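Local atomic coordinates of N-acetyl-beta-D glucosaminidase (Rhizomucor miehei CAU432, PDB entry 4ZM6), a protein that probably hydrolyses terminal beta-N-acetylglucosamine residues with its glycoside hydrolase family 3 part and acetylates glucosamine with an acetyltransferase part that binds acetyl-CoA. Residues L131-D136 and T176-F181; F76-Q81 and M127-A132. All coordinates share one frame; numbering follows the deposited sequence.

How the interactions relate
Both contacts lie in the family 3 N-terminal domain, with a TIM-barrel-like fold, and their centres are 12 Å apart. In chain order, strand 76-79 comes first, then 127-136, then 176-181. Residues 127-132 pair with strand 76-79 in interaction 2, and 131-136 continue as the partner of 176-181 in interaction 1, so Leu-131 and Ala-132 serve both. The run 127-136 thus links a five-stranded parallel sheet to the three-stranded one beginning at 178-181. Two polar ties join the contacts directly: a salt bridge from Lys-179 NZ to Asp-80 OD1 (3.0 Å) and a probable hydrogen bond between Ser-177 OG and Trp-129 NE1 (2.9 Å).

Interaction 1 of 2, residues L131-D136 and T176-F181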
# COMPACT_ATOMS: atom_id res chain seq x y z
N LEU A 131 -14.78 -23.28 -9.86
CA LEU A 131 -15.44 -22.02 -9.55
C LEU A 131 -15.00 -21.59 -8.15
O LEU A 131 -15.68 -21.81 -7.16
CB LEU A 131 -16.96 -22.17 -9.62
CG LEU A 131 -17.51 -22.68 -10.95
CD1 LEU A 131 -19.00 -22.99 -10.82
CD2 LEU A 131 -17.27 -21.67 -12.07
N ALA A 132 -13.81 -20.99 -8.11
CA ALA A 132 -13.15 -20.64 -6.87
C ALA A 132 -11.95 -19.77 -7.21
O ALA A 132 -11.53 -19.73 -8.38
CB ALA A 132 -12.71 -21.91 -6.14
N PRO A 133 -11.38 -19.07 -6.22
CA PRO A 133 -11.74 -19.06 -4.82
C PRO A 133 -12.77 -18.00 -4.48
O PRO A 133 -13.09 -17.15 -5.31
CB PRO A 133 -10.42 -18.71 -4.14
CG PRO A 133 -9.78 -17.76 -5.11
CD PRO A 133 -10.25 -18.17 -6.48
N VAL A 134 -13.26 -18.06 -3.25
CA VAL A 134 -14.13 -17.04 -2.70
C VAL A 134 -13.25 -15.91 -2.17
O VAL A 134 -12.35 -16.16 -1.36
CB VAL A 134 -15.00 -17.64 -1.58
CG1 VAL A 134 -15.78 -16.56 -0.83
CG2 VAL A 134 -15.96 -18.67 -2.15
N LEU A 135 -13.49 -14.69 -2.63
CA LEU A 135 -12.79 -13.51 -2.12
C LEU A 135 -13.71 -12.60 -1.30
O LEU A 135 -13.36 -11.45 -1.01
CB LEU A 135 -12.17 -12.72 -3.27
CG LEU A 135 -11.21 -13.47 -4.20
CD1 LEU A 135 -10.47 -12.47 -5.07
CD2 LEU A 135 -10.21 -14.32 -3.44
N ASP A 136 -14.89 -13.11 -0.93
CA ASP A 136 -15.80 -12.39 -0.03
C ASP A 136 -15.14 -12.25 1.33
O ASP A 136 -14.43 -13.15 1.77
CB ASP A 136 -17.11 -13.15 0.14
CG ASP A 136 -17.82 -13.40 -1.17
OD1 ASP A 136 -17.83 -12.50 -2.05
OD2 ASP A 136 -18.38 -14.50 -1.31
N THR A 176 -10.17 -20.56 -13.19
CA THR A 176 -10.68 -20.05 -11.91
C THR A 176 -11.75 -18.97 -12.08
O THR A 176 -11.94 -18.42 -13.16
CB THR A 176 -9.55 -19.49 -11.02
OG1 THR A 176 -8.84 -18.45 -11.70
CG2 THR A 176 -8.58 -20.60 -10.62
N SER A 177 -12.45 -18.70 -10.98
CA SER A 177 -13.46 -17.66 -10.92
C SER A 177 -13.45 -17.10 -9.51
O SER A 177 -13.87 -17.77 -8.57
CB SER A 177 -14.84 -18.21 -11.24
OG SER A 177 -14.90 -18.69 -12.57
N ILE A 178 -12.95 -15.88 -9.37
CA ILE A 178 -13.01 -15.20 -8.08
C ILE A 178 -14.43 -14.68 -7.88
O ILE A 178 -15.04 -14.12 -8.80
CB ILE A 178 -11.94 -14.09 -7.93
CG1 ILE A 178 -11.96 -13.10 -9.10
CG2 ILE A 178 -10.55 -14.71 -7.84
CD1 ILE A 178 -11.25 -11.80 -8.79
N LYS A 179 -14.97 -14.91 -6.68
CA LYS A 179 -16.37 -14.61 -6.40
C LYS A 179 -16.55 -14.17 -4.95
O LYS A 179 -15.71 -14.49 -4.12
CB LYS A 179 -17.23 -15.85 -6.67
CG LYS A 179 -16.64 -17.15 -6.15
CD LYS A 179 -17.73 -18.19 -5.94
CE LYS A 179 -17.21 -19.60 -6.17
NZ LYS A 179 -18.04 -20.65 -5.50
N HIS A 180 -17.64 -13.46 -4.63
CA HIS A 180 -18.72 -13.10 -5.54
C HIS A 180 -18.72 -11.60 -5.72
O HIS A 180 -19.05 -10.86 -4.79
CB HIS A 180 -20.07 -13.52 -4.95
CG HIS A 180 -20.15 -14.96 -4.59
ND1 HIS A 180 -20.73 -15.90 -5.41
CD2 HIS A 180 -19.72 -15.63 -3.50
CE1 HIS A 180 -20.65 -17.09 -4.84
NE2 HIS A 180 -20.05 -16.95 -3.68
N PHE A 181 -18.36 -11.14 -6.91
CA PHE A 181 -18.22 -9.71 -7.17
C PHE A 181 -19.57 -9.03 -6.99
O PHE A 181 -20.59 -9.56 -7.45
CB PHE A 181 -17.69 -9.48 -8.59
CG PHE A 181 -17.26 -8.07 -8.85
CD1 PHE A 181 -15.98 -7.64 -8.51
CD2 PHE A 181 -18.13 -7.16 -9.44
CE1 PHE A 181 -15.58 -6.34 -8.75
CE2 PHE A 181 -17.73 -5.86 -9.69
CZ PHE A 181 -16.45 -5.45 -9.34
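The Lys-His pair of the KHFPGHG signature, characteristic of family 3 beta-N-acetylglucosaminidases, is held here against Val-134 to Asp-136 within a TIM-barrel-like domain. The evidence for strand-like pairing is a single bridge, Val-134 with Lys-179, flanked by a run of backbone bonds. Ser-177 N donates to Ala-132 O at 2.9 Å from above the carbonyl plane, Lys-179 N reaches Pro-133 O at 3.2 Å within that carbonyl's plane, and Leu-135 N returns a bond to Lys-179 O at 2.7 Å. A cis peptide precedes each of Pro-133 and His-180, and the strand turns a corner at the latter.

Apolar packing lies beside these backbone bonds. The CG2 branch of Ile-178 touches both Pro-133 CD (3.7 Å) and Leu-135 CD1 (3.6 Å); its CG1 sits between backbone N and carbonyl carbon (chi1 52°), which leaves CG2 anti to the carbonyl carbon and in reach of both. Phe-213 and Ala-216 of helix 211-217 also pack on Ile-178. The ammonium of Lys-179 is directed to salt bridges with Glu-82 and Asp-80.

Asp-136 meets the backbone at this corner through OD1, which also accepts His-184 N. On the syn side, though tilted out of the carboxylate plane, His-180 N donates to Asp-136 OD1 at 2.8 Å along an almost straight N-H...O path of 177°.

Interaction 2 of 2, residues F76-Q81 and M127-A132; sequences FIAVDQ and MNWNLA
Two asparagine side chains, Asn-130 and Asn-128, stand in for backbone groups at the two ends of this parallel pairing. The Asn-130 carboxamide faces the main chain of Gln-81 as a second peptide would: OD1 accepts Gln-81 N at 2.9 Å, while ND2 donates to Gln-81 O, also 2.9 Å, with that oxygen only 2° out of the amide plane. CG is anti to the backbone N (chi1 -168°), which carries the amide across to Gln-81, in the loop that follows strand 76-79. Asn-128 does the corresponding job near the start of the strand. Its OD1 takes Ile-77 N on an in-plane lone pair at 2.7 Å, and its own N donates to Ile-77 O, so main chain and side chain together grip both polar groups of Ile-77.

Between these ends the sound parallel bridge is Val-79 with Asn-130. Leu-131 N bonds Val-79 O at 2.8 Å, whereas the bond from Val-79 N to Trp-129 O is weak. Trp-129 and Phe-76 form a T-shaped stack: the CE3 edge of the indole lies over one face of the phenyl, 3.4 Å from CG, with planes at 67° and centroids 4.7 Å apart. From the other face of the strand pair, Val-79 CG1 meets Met-127 CG at 3.8 Å, the two side chains crossing at about a right angle.

The two strands are joined by a right-handed beta-alpha-beta crossover as expected of a TIM-barrel-like fold. Helix 108-125, part of that connection, sets Leu-122 against Val-79, Met-127 and Asn-130, and strand 41-44 pairs with the other edge of strand 76-79.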
# COMPACT_ATOMS: atom_id res chain seq x y z
N PHE A 76 -15.80 -26.92 -21.48
CA PHE A 76 -15.37 -26.69 -20.12
C PHE A 76 -16.27 -27.53 -19.23
O PHE A 76 -17.47 -27.63 -19.48
CB PHE A 76 -15.50 -25.21 -19.73
CG PHE A 76 -14.23 -24.41 -19.84
CD1 PHE A 76 -13.10 -24.79 -19.13
CD2 PHE A 76 -14.17 -23.26 -20.62
CE1 PHE A 76 -11.92 -24.05 -19.22
CE2 PHE A 76 -13.01 -22.52 -20.71
CZ PHE A 76 -11.88 -22.91 -20.01
N ILE A 77 -15.69 -28.15 -18.21
CA ILE A 77 -16.45 -28.91 -17.22
C ILE A 77 -16.12 -28.36 -15.84
O ILE A 77 -15.10 -28.71 -15.23
CB ILE A 77 -16.12 -30.42 -17.31
CG1 ILE A 77 -16.46 -30.94 -18.71
CG2 ILE A 77 -16.87 -31.21 -16.24
CD1 ILE A 77 -16.17 -32.42 -18.90
N ALA A 78 -16.99 -27.49 -15.34
CA ALA A 78 -16.74 -26.74 -14.12
C ALA A 78 -17.31 -27.42 -12.88
O ALA A 78 -18.06 -28.39 -12.98
CB ALA A 78 -17.31 -25.33 -14.25
N VAL A 79 -16.94 -26.90 -11.71
CA VAL A 79 -17.40 -27.43 -10.43
C VAL A 79 -17.12 -26.44 -9.29
O VAL A 79 -16.14 -25.69 -9.34
CB VAL A 79 -16.72 -28.79 -10.13
CG1 VAL A 79 -15.25 -28.60 -9.78
CG2 VAL A 79 -17.44 -29.52 -9.01
N ASP A 80 -17.98 -26.43 -8.28
CA ASP A 80 -17.77 -25.64 -7.07
C ASP A 80 -16.95 -26.41 -6.05
O ASP A 80 -17.51 -26.99 -5.12
CB ASP A 80 -19.11 -25.29 -6.41
CG ASP A 80 -19.78 -24.10 -7.03
OD1 ASP A 80 -19.18 -23.01 -7.04
OD2 ASP A 80 -20.94 -24.26 -7.48
N GLN A 81 -15.63 -26.43 -6.20
CA GLN A 81 -14.77 -27.12 -5.24
C GLN A 81 -14.03 -26.13 -4.34
O GLN A 81 -12.88 -25.78 -4.60
CB GLN A 81 -13.80 -28.06 -5.96
CG GLN A 81 -12.95 -28.93 -5.03
CD GLN A 81 -13.78 -29.79 -4.08
OE1 GLN A 81 -14.93 -30.12 -4.37
NE2 GLN A 81 -13.19 -30.16 -2.96
N MET A 127 -12.30 -32.51 -14.76
CA MET A 127 -12.63 -31.13 -14.38
C MET A 127 -11.51 -30.20 -14.76
O MET A 127 -10.35 -30.45 -14.43
CB MET A 127 -12.89 -30.97 -12.88
CG MET A 127 -14.35 -31.03 -12.51
SD MET A 127 -14.95 -32.72 -12.63
CE MET A 127 -14.30 -33.41 -11.11
N ASN A 128 -11.86 -29.11 -15.44
CA ASN A 128 -10.89 -28.15 -15.93
C ASN A 128 -11.33 -26.70 -15.69
O ASN A 128 -10.97 -25.80 -16.44
CB ASN A 128 -10.64 -28.42 -17.42
CG ASN A 128 -11.92 -28.53 -18.23
OD1 ASN A 128 -13.02 -28.28 -17.72
ND2 ASN A 128 -11.79 -28.91 -19.49
N TRP A 129 -12.10 -26.50 -14.63
CA TRP A 129 -12.56 -25.17 -14.23
C TRP A 129 -13.15 -25.25 -12.83
O TRP A 129 -14.27 -25.71 -12.65
CB TRP A 129 -13.60 -24.61 -15.20
CG TRP A 129 -13.94 -23.15 -14.99
CD1 TRP A 129 -13.72 -22.40 -13.86
CD2 TRP A 129 -14.57 -22.27 -15.93
NE1 TRP A 129 -14.16 -21.12 -14.05
CE2 TRP A 129 -14.69 -21.01 -15.31
CE3 TRP A 129 -15.04 -22.43 -17.23
CZ2 TRP A 129 -15.27 -19.92 -15.95
CZ3 TRP A 129 -15.61 -21.34 -17.87
CH2 TRP A 129 -15.72 -20.10 -17.23
N ASN A 130 -12.40 -24.80 -11.83
CA ASN A 130 -12.92 -24.72 -10.48
C ASN A 130 -13.51 -23.33 -10.25
O ASN A 130 -12.82 -22.32 -10.43
CB ASN A 130 -11.82 -25.03 -9.47
CG ASN A 130 -12.36 -25.24 -8.07
OD1 ASN A 130 -13.57 -25.13 -7.82
ND2 ASN A 130 -11.47 -25.56 -7.13
N LEU A 131 -14.78 -23.28 -9.86
CA LEU A 131 -15.44 -22.02 -9.55
C LEU A 131 -15.00 -21.59 -8.15
O LEU A 131 -15.68 -21.81 -7.16
CB LEU A 131 -16.96 -22.17 -9.62
CG LEU A 131 -17.51 -22.68 -10.95
CD1 LEU A 131 -19.00 -22.99 -10.82
CD2 LEU A 131 -17.27 -21.67 -12.07
N ALA A 132 -13.81 -20.99 -8.11
CA ALA A 132 -13.15 -20.64 -6.87
C ALA A 132 -11.95 -19.77 -7.21
O ALA A 132 -11.53 -19.73 -8.38
CB ALA A 132 -12.71 -21.91 -6.14